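Local structure of potential RNA-dependent RNA polymerase (Human picobirnavirus, 5I62) at residues A21-S24 / N25-S28; V81-P84 / L85-M89; R88-D91 / I92-Y95. The protein catalyses RNA-templated RNA synthesis from ribonucleoside triphosphates, probably serving both transcription and replication of a double-stranded RNA virus genome. All coordinates share one frame; numbering follows the deposited sequence.

Contact 1: residues A21-S24 / N25-S28; sequences AYFS and NVVS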
loop_
_atom_site.group_PDB
_atom_site.type_symbol
_atom_site.label_atom_id
_atom_site.label_comp_id
_atom_site.label_asym_id
_atom_site.label_seq_id
_atom_site.Cartn_x
_atom_site.Cartn_y
_atom_site.Cartn_z
ATOM N N ALA A 21 11.764 15.486 -18.765
ATOM C CA ALA A 21 10.340 15.783 -18.675
ATOM C C ALA A 21 9.796 15.434 -17.301
ATOM O O ALA A 21 8.976 16.173 -16.740
ATOM C CB ALA A 21 9.574 15.006 -19.733
ATOM N N TYR A 22 10.207 14.281 -16.769
ATOM C CA TYR A 22 9.716 13.838 -15.468
ATOM C C TYR A 22 9.925 14.918 -14.415
ATOM O O TYR A 22 8.981 15.323 -13.728
ATOM C CB TYR A 22 10.406 12.540 -15.052
ATOM C CG TYR A 22 9.884 12.001 -13.736
ATOM C CD1 TYR A 22 8.777 11.156 -13.695
ATOM C CD2 TYR A 22 10.481 12.364 -12.536
ATOM C CE1 TYR A 22 8.288 10.677 -12.484
ATOM C CE2 TYR A 22 9.990 11.895 -11.325
ATOM C CZ TYR A 22 8.907 11.051 -11.313
ATOM O OH TYR A 22 8.441 10.587 -10.103
ATOM N N PHE A 23 11.156 15.407 -14.277
ATOM C CA PHE A 23 11.421 16.364 -13.211
ATOM C C PHE A 23 10.799 17.731 -13.487
ATOM O O PHE A 23 10.463 18.455 -12.535
ATOM C CB PHE A 23 12.918 16.474 -12.956
ATOM C CG PHE A 23 13.456 15.354 -12.107
ATOM C CD1 PHE A 23 12.922 15.126 -10.841
ATOM C CD2 PHE A 23 14.458 14.517 -12.565
ATOM C CE1 PHE A 23 13.402 14.104 -10.028
ATOM C CE2 PHE A 23 14.941 13.482 -11.757
ATOM C CZ PHE A 23 14.406 13.285 -10.486
ATOM N N SER A 24 10.629 18.105 -14.759
ATOM C CA SER A 24 9.864 19.315 -15.067
ATOM C C SER A 24 8.452 19.202 -14.524
ATOM O O SER A 24 7.903 20.165 -13.993
ATOM C CB SER A 24 9.796 19.556 -16.579
ATOM O OG SER A 24 11.090 19.710 -17.118
ATOM N N ASN A 25 7.832 18.040 -14.709
ATOM C CA ASN A 25 6.491 17.835 -14.189
ATOM C C ASN A 25 6.482 17.828 -12.660
ATOM O O ASN A 25 5.532 18.324 -12.037
ATOM C CB ASN A 25 5.907 16.545 -14.749
ATOM C CG ASN A 25 4.497 16.296 -14.270
ATOM O OD1 ASN A 25 4.235 15.314 -13.565
ATOM N ND2 ASN A 25 3.584 17.200 -14.609
ATOM N N VAL A 26 7.533 17.287 -12.035
ATOM C CA VAL A 26 7.642 17.369 -10.573
ATOM C C VAL A 26 7.658 18.829 -10.122
ATOM O O VAL A 26 6.972 19.216 -9.168
ATOM C CB VAL A 26 8.889 16.621 -10.068
ATOM C CG1 VAL A 26 9.121 16.946 -8.577
ATOM C CG2 VAL A 26 8.748 15.101 -10.277
ATOM N N VAL A 27 8.454 19.659 -10.798
ATOM C CA VAL A 27 8.554 21.069 -10.432
ATOM C C VAL A 27 7.215 21.770 -10.644
ATOM O O VAL A 27 6.759 22.545 -9.791
ATOM C CB VAL A 27 9.674 21.764 -11.236
ATOM C CG1 VAL A 27 9.672 23.262 -10.951
ATOM C CG2 VAL A 27 11.035 21.167 -10.911
ATOM N N SER A 28 6.567 21.513 -11.790
ATOM C CA SER A 28 5.362 22.266 -12.134
ATOM C C SER A 28 4.127 21.780 -11.386
ATOM O O SER A 28 3.224 22.574 -11.114
ATOM C CB SER A 28 5.088 22.196 -13.642
ATOM O OG SER A 28 4.672 20.899 -14.053
HETATM O O HOH W 1 6.592 13.732 -12.705
#
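From Ala21 O to Asn25 N (3.0 Å) and on through Tyr22 O to Val26 N, Phe23 O to Val27 N and Ser24 O to Ser28 N, four successive i to i+4 hydrogen bonds carry one regular helix across both segments. One turn apart on the flank turned to the sheet, Tyr22 and Val26 meet: methyl CG2 of Val26 rests 3.6 Å from CE2 of the Tyr22 ring, approaching obliquely. With CG anti to the backbone N, the tyrosine chi1 of -177° puts the ring on the Val26 side. The same methyl touches both aromatic side chains, Phe23 more loosely, at 4.2 Å from its CD1. These residues form the inward stripe of the amphipathic helix 17-28, which packs on the mixed sheet that includes strands 176-189 and 306-309: Tyr22 and Phe23 touch Val183, and the tyrosine OH is hydrogen-bonded to Leu184 O. Phe147 adds an edge-to-face ring contact with Tyr22. Tyr22 O has a second donor besides Val26 N, a water 3.0 Å away that also donates to OD1 of Asn25. This water lies over one face of the Tyr22 ring, offset toward its rim.

Contact 2: residues V81-P84 / L85-M89; sequences VMLP and LKERM
Pro84 O accepts the hydrogen bond of Glu87 N at 2.8 Å, closing a tight turn between the extended residues 81-84 and the 3-10 segment 85-87. The donor sits well above the carbonyl plane, 51° out of it. Arg88 N follows with a bond of the same i to i+3 spacing to Leu85 O (2.9 Å).

Water supplies the second polar link. It donates to Leu83 O at 2.7 Å and accepts from Arg88 NH1 at 3.0 Å, lying in the guanidinium plane at its edge. NH2 of the same group binds Gly185 O of strand 176-189 directly, whereas NH1 holds the loop carbonyl through the water, which restrains the rotation of the group.

Van der Waals contacts fill in around these bonds. The bend of the arginine at chi3 (63°) turns the guanidinium toward strand 176-189, past the end of the extended Met82, whose CE lies obliquely 3.6 Å from NH1, while CD of Arg88 lies 3.4 Å from Leu83 O. On another side of the turn, the Glu87 carboxylate lies by the proline ring, OE1 being 3.3 Å from CG of Pro84. Its OE2 approaches CD2 of Leu83 to 3.4 Å, the two side chains crossing at about a right angle.

Gln200 holds the backbone on both sides of Met82, through Val81 O and Leu83 N, and Leu85 packs on Val26, Leu184 and Tyr308. The whole is a single 3-10 turn, begun by the carbonyl of Pro84, that joins the extended residues 81-84 to helix 89-97 against the mixed sheet.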
loop_
_atom_site.group_PDB
_atom_site.type_symbol
_atom_site.label_atom_id
_atom_site.label_comp_id
_atom_site.label_asym_id
_atom_site.label_seq_id
_atom_site.Cartn_x
_atom_site.Cartn_y
_atom_site.Cartn_z
ATOM N N VAL A 81 -4.897 16.039 -8.568
ATOM C CA VAL A 81 -4.230 17.323 -8.373
ATOM C C VAL A 81 -2.911 17.076 -7.656
ATOM O O VAL A 81 -2.882 16.736 -6.468
ATOM C CB VAL A 81 -5.110 18.327 -7.617
ATOM C CG1 VAL A 81 -4.347 19.629 -7.390
ATOM C CG2 VAL A 81 -6.397 18.589 -8.393
ATOM N N MET A 82 -1.822 17.261 -8.381
ATOM C CA MET A 82 -0.477 17.089 -7.870
ATOM C C MET A 82 0.159 18.460 -7.636
ATOM O O MET A 82 0.316 19.247 -8.576
ATOM C CB MET A 82 0.329 16.250 -8.866
ATOM C CG MET A 82 1.793 16.170 -8.576
ATOM S SD MET A 82 2.659 15.348 -9.950
ATOM C CE MET A 82 4.259 15.166 -9.203
ATOM N N LEU A 83 0.531 18.743 -6.392
ATOM C CA LEU A 83 1.081 20.043 -6.067
ATOM C C LEU A 83 2.494 20.184 -6.630
ATOM O O LEU A 83 3.189 19.187 -6.841
ATOM C CB LEU A 83 1.103 20.257 -4.559
ATOM C CG LEU A 83 -0.231 20.314 -3.797
ATOM C CD1 LEU A 83 0.012 20.591 -2.328
ATOM C CD2 LEU A 83 -1.148 21.373 -4.391
ATOM N N PRO A 84 2.944 21.412 -6.881
ATOM C CA PRO A 84 4.334 21.625 -7.313
ATOM C C PRO A 84 5.304 21.193 -6.230
ATOM O O PRO A 84 4.967 21.151 -5.045
ATOM C CB PRO A 84 4.432 23.139 -7.540
ATOM C CG PRO A 84 3.033 23.644 -7.576
ATOM C CD PRO A 84 2.153 22.660 -6.857
ATOM N N LEU A 85 6.533 20.907 -6.660
ATOM C CA LEU A 85 7.599 20.505 -5.744
ATOM C C LEU A 85 7.770 21.499 -4.601
ATOM O O LEU A 85 7.953 21.113 -3.438
ATOM C CB LEU A 85 8.914 20.356 -6.519
ATOM C CG LEU A 85 10.138 20.025 -5.662
ATOM C CD1 LEU A 85 9.996 18.636 -4.993
ATOM C CD2 LEU A 85 11.417 20.114 -6.478
ATOM N N LYS A 86 7.711 22.796 -4.916
ATOM C CA LYS A 86 7.834 23.831 -3.894
ATOM C C LYS A 86 6.816 23.661 -2.761
ATOM O O LYS A 86 7.069 24.130 -1.645
ATOM C CB LYS A 86 7.665 25.216 -4.518
ATOM C CG LYS A 86 6.194 25.583 -4.715
ATOM C CD LYS A 86 5.988 27.031 -5.111
ATOM C CE LYS A 86 5.385 27.136 -6.440
ATOM N NZ LYS A 86 5.365 28.523 -6.977
ATOM N N GLU A 87 5.676 23.012 -3.012
ATOM C CA GLU A 87 4.665 22.813 -1.970
ATOM C C GLU A 87 4.676 21.405 -1.374
ATOM O O GLU A 87 3.772 21.068 -0.601
ATOM C CB GLU A 87 3.276 23.137 -2.517
ATOM C CG GLU A 87 3.171 24.528 -3.121
ATOM C CD GLU A 87 1.956 24.676 -4.026
ATOM O OE1 GLU A 87 2.037 25.442 -5.020
ATOM O OE2 GLU A 87 0.918 24.018 -3.762
ATOM N N ARG A 88 5.684 20.595 -1.712
ATOM C CA ARG A 88 5.835 19.235 -1.231
ATOM C C ARG A 88 7.107 19.052 -0.416
ATOM O O ARG A 88 7.405 17.928 -0.015
ATOM C CB ARG A 88 5.840 18.250 -2.414
ATOM C CG ARG A 88 4.520 18.198 -3.205
ATOM C CD ARG A 88 4.603 17.263 -4.399
ATOM N NE ARG A 88 4.848 15.883 -3.996
ATOM C CZ ARG A 88 5.451 14.975 -4.761
ATOM N NH1 ARG A 88 5.880 15.307 -5.982
ATOM N NH2 ARG A 88 5.630 13.742 -4.309
ATOM N N MET A 89 7.879 20.122 -0.179
ATOM C CA MET A 89 9.170 19.970 0.489
ATOM C C MET A 89 9.008 19.495 1.925
ATOM O O MET A 89 9.882 18.790 2.448
ATOM C CB MET A 89 9.949 21.286 0.460
ATOM C CG MET A 89 10.328 21.767 -0.935
ATOM S SD MET A 89 11.336 20.589 -1.869
ATOM C CE MET A 89 12.689 20.290 -0.730
HETATM O O HOH W 2 5.387 17.754 -7.598
#

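Contact 3: residues R88-D91 / I92-Y95; sequences RMSD and IDSY
Met89 O receives Asp93 N in a nearly straight hydrogen bond of 2.8 Å (N-H...O 173°), the shortest of three i to i+4 bonds that wind the first turns of helix 89-97. Arg88 O to Ile92 N and Ser90 O to Ser94 N are longer, at 3.2 and 3.0 Å. The Asp93 carboxylate folds back so that its face covers Met89 O, because chi1 of -69° sets CG next to the backbone N. Met89 O lies 3.1 Å from CG of Asp93, almost straight above the plane, and 3.3 Å from each of OD1 and OD2. OD1 makes a salt bridge with Arg314 NH1, which ties the carboxylate to strand 312-314. At Tyr95 the ring turns its edge to the preceding turn: Asp91 O lies near the ring plane, 3.4 Å from CD1, where the positive rim of the aromatic C-H bonds faces the carbonyl. The apolar contact is looser, SD of Met89 standing 4.2 Å from CD1 of Ile92.

The tyrosine OH is hydrogen-bonded to Ser322 OG. Ile92 faces Leu184 of strand 176-189 and both Leu306 and Tyr308 of strand 306-309, while Asp91 and Tyr95 lie against Val202 of strand 199-205, so the helix rests across three strands of the mixed sheet.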
loop_
_atom_site.group_PDB
_atom_site.type_symbol
_atom_site.label_atom_id
_atom_site.label_comp_id
_atom_site.label_asym_id
_atom_site.label_seq_id
_atom_site.Cartn_x
_atom_site.Cartn_y
_atom_site.Cartn_z
ATOM N N ARG A 88 5.684 20.595 -1.712
ATOM C CA ARG A 88 5.835 19.235 -1.231
ATOM C C ARG A 88 7.107 19.052 -0.416
ATOM O O ARG A 88 7.405 17.928 -0.015
ATOM C CB ARG A 88 5.840 18.250 -2.414
ATOM C CG ARG A 88 4.520 18.198 -3.205
ATOM C CD ARG A 88 4.603 17.263 -4.399
ATOM N NE ARG A 88 4.848 15.883 -3.996
ATOM C CZ ARG A 88 5.451 14.975 -4.761
ATOM N NH1 ARG A 88 5.880 15.307 -5.982
ATOM N NH2 ARG A 88 5.630 13.742 -4.309
ATOM N N MET A 89 7.879 20.122 -0.179
ATOM C CA MET A 89 9.170 19.970 0.489
ATOM C C MET A 89 9.008 19.495 1.925
ATOM O O MET A 89 9.882 18.790 2.448
ATOM C CB MET A 89 9.949 21.286 0.460
ATOM C CG MET A 89 10.328 21.767 -0.935
ATOM S SD MET A 89 11.336 20.589 -1.869
ATOM C CE MET A 89 12.689 20.290 -0.730
ATOM N N SER A 90 7.919 19.900 2.586
ATOM C CA SER A 90 7.631 19.413 3.932
ATOM C C SER A 90 7.334 17.921 3.927
ATOM O O SER A 90 7.678 17.208 4.878
ATOM C CB SER A 90 6.449 20.172 4.526
ATOM O OG SER A 90 6.848 21.453 4.963
ATOM N N ASP A 91 6.664 17.446 2.874
ATOM C CA ASP A 91 6.400 16.020 2.737
ATOM C C ASP A 91 7.700 15.237 2.657
ATOM O O ASP A 91 7.790 14.122 3.180
ATOM C CB ASP A 91 5.544 15.766 1.500
ATOM C CG ASP A 91 4.198 16.457 1.575
ATOM O OD1 ASP A 91 3.734 16.704 2.711
ATOM O OD2 ASP A 91 3.606 16.744 0.507
ATOM N N ILE A 92 8.716 15.806 1.997
ATOM C CA ILE A 92 10.030 15.171 1.929
ATOM C C ILE A 92 10.743 15.260 3.267
ATOM O O ILE A 92 11.283 14.259 3.753
ATOM C CB ILE A 92 10.890 15.801 0.821
ATOM C CG1 ILE A 92 10.180 15.755 -0.527
ATOM C CG2 ILE A 92 12.274 15.114 0.768
ATOM C CD1 ILE A 92 11.010 16.404 -1.615
ATOM N N ASP A 93 10.793 16.476 3.838
ATOM C CA ASP A 93 11.391 16.706 5.150
ATOM C C ASP A 93 10.931 15.657 6.156
ATOM O O ASP A 93 11.723 15.168 6.968
ATOM C CB ASP A 93 11.024 18.097 5.674
ATOM C CG ASP A 93 11.681 19.235 4.891
ATOM O OD1 ASP A 93 12.652 18.984 4.142
ATOM O OD2 ASP A 93 11.218 20.395 5.048
ATOM N N SER A 94 9.638 15.321 6.121
ATOM C CA SER A 94 9.050 14.393 7.088
ATOM C C SER A 94 9.809 13.071 7.157
ATOM O O SER A 94 10.014 12.515 8.240
ATOM C CB SER A 94 7.582 14.146 6.736
ATOM O OG SER A 94 6.931 13.382 7.745
ATOM N N TYR A 95 10.258 12.560 6.006
ATOM C CA TYR A 95 10.990 11.297 6.010
ATOM C C TYR A 95 12.315 11.401 6.750
ATOM O O TYR A 95 12.801 10.403 7.298
ATOM C CB TYR A 95 11.230 10.812 4.581
ATOM C CG TYR A 95 10.002 10.208 3.969
ATOM C CD1 TYR A 95 9.019 11.003 3.403
ATOM C CD2 TYR A 95 9.790 8.842 4.028
ATOM C CE1 TYR A 95 7.879 10.450 2.865
ATOM C CE2 TYR A 95 8.650 8.274 3.499
ATOM C CZ TYR A 95 7.699 9.084 2.922
ATOM O OH TYR A 95 6.569 8.511 2.396
#

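Contact 1 comes well before the other two, which run together through Arg88 and Met89. All three rest on the same mixed sheet, with Leu184 of strand 176-189 meeting residues from each. None is wholly core: every one combines buried side chains with exposed ones. Contacts 1 and 3 are helical, one using aromatic-aliphatic packing and a water, the other a carboxylate and a ring edge. Contact 2 is a turn between them, with bonds of i to i+3 spacing and a water-linked arginine. It touches contact 1 where Pro84 CB meets Val27 O at 3.3 Å, and contact 3 through Leu85 and Ile92. Contacts 1 and 3 do not touch, their centres lying about 17 Å apart.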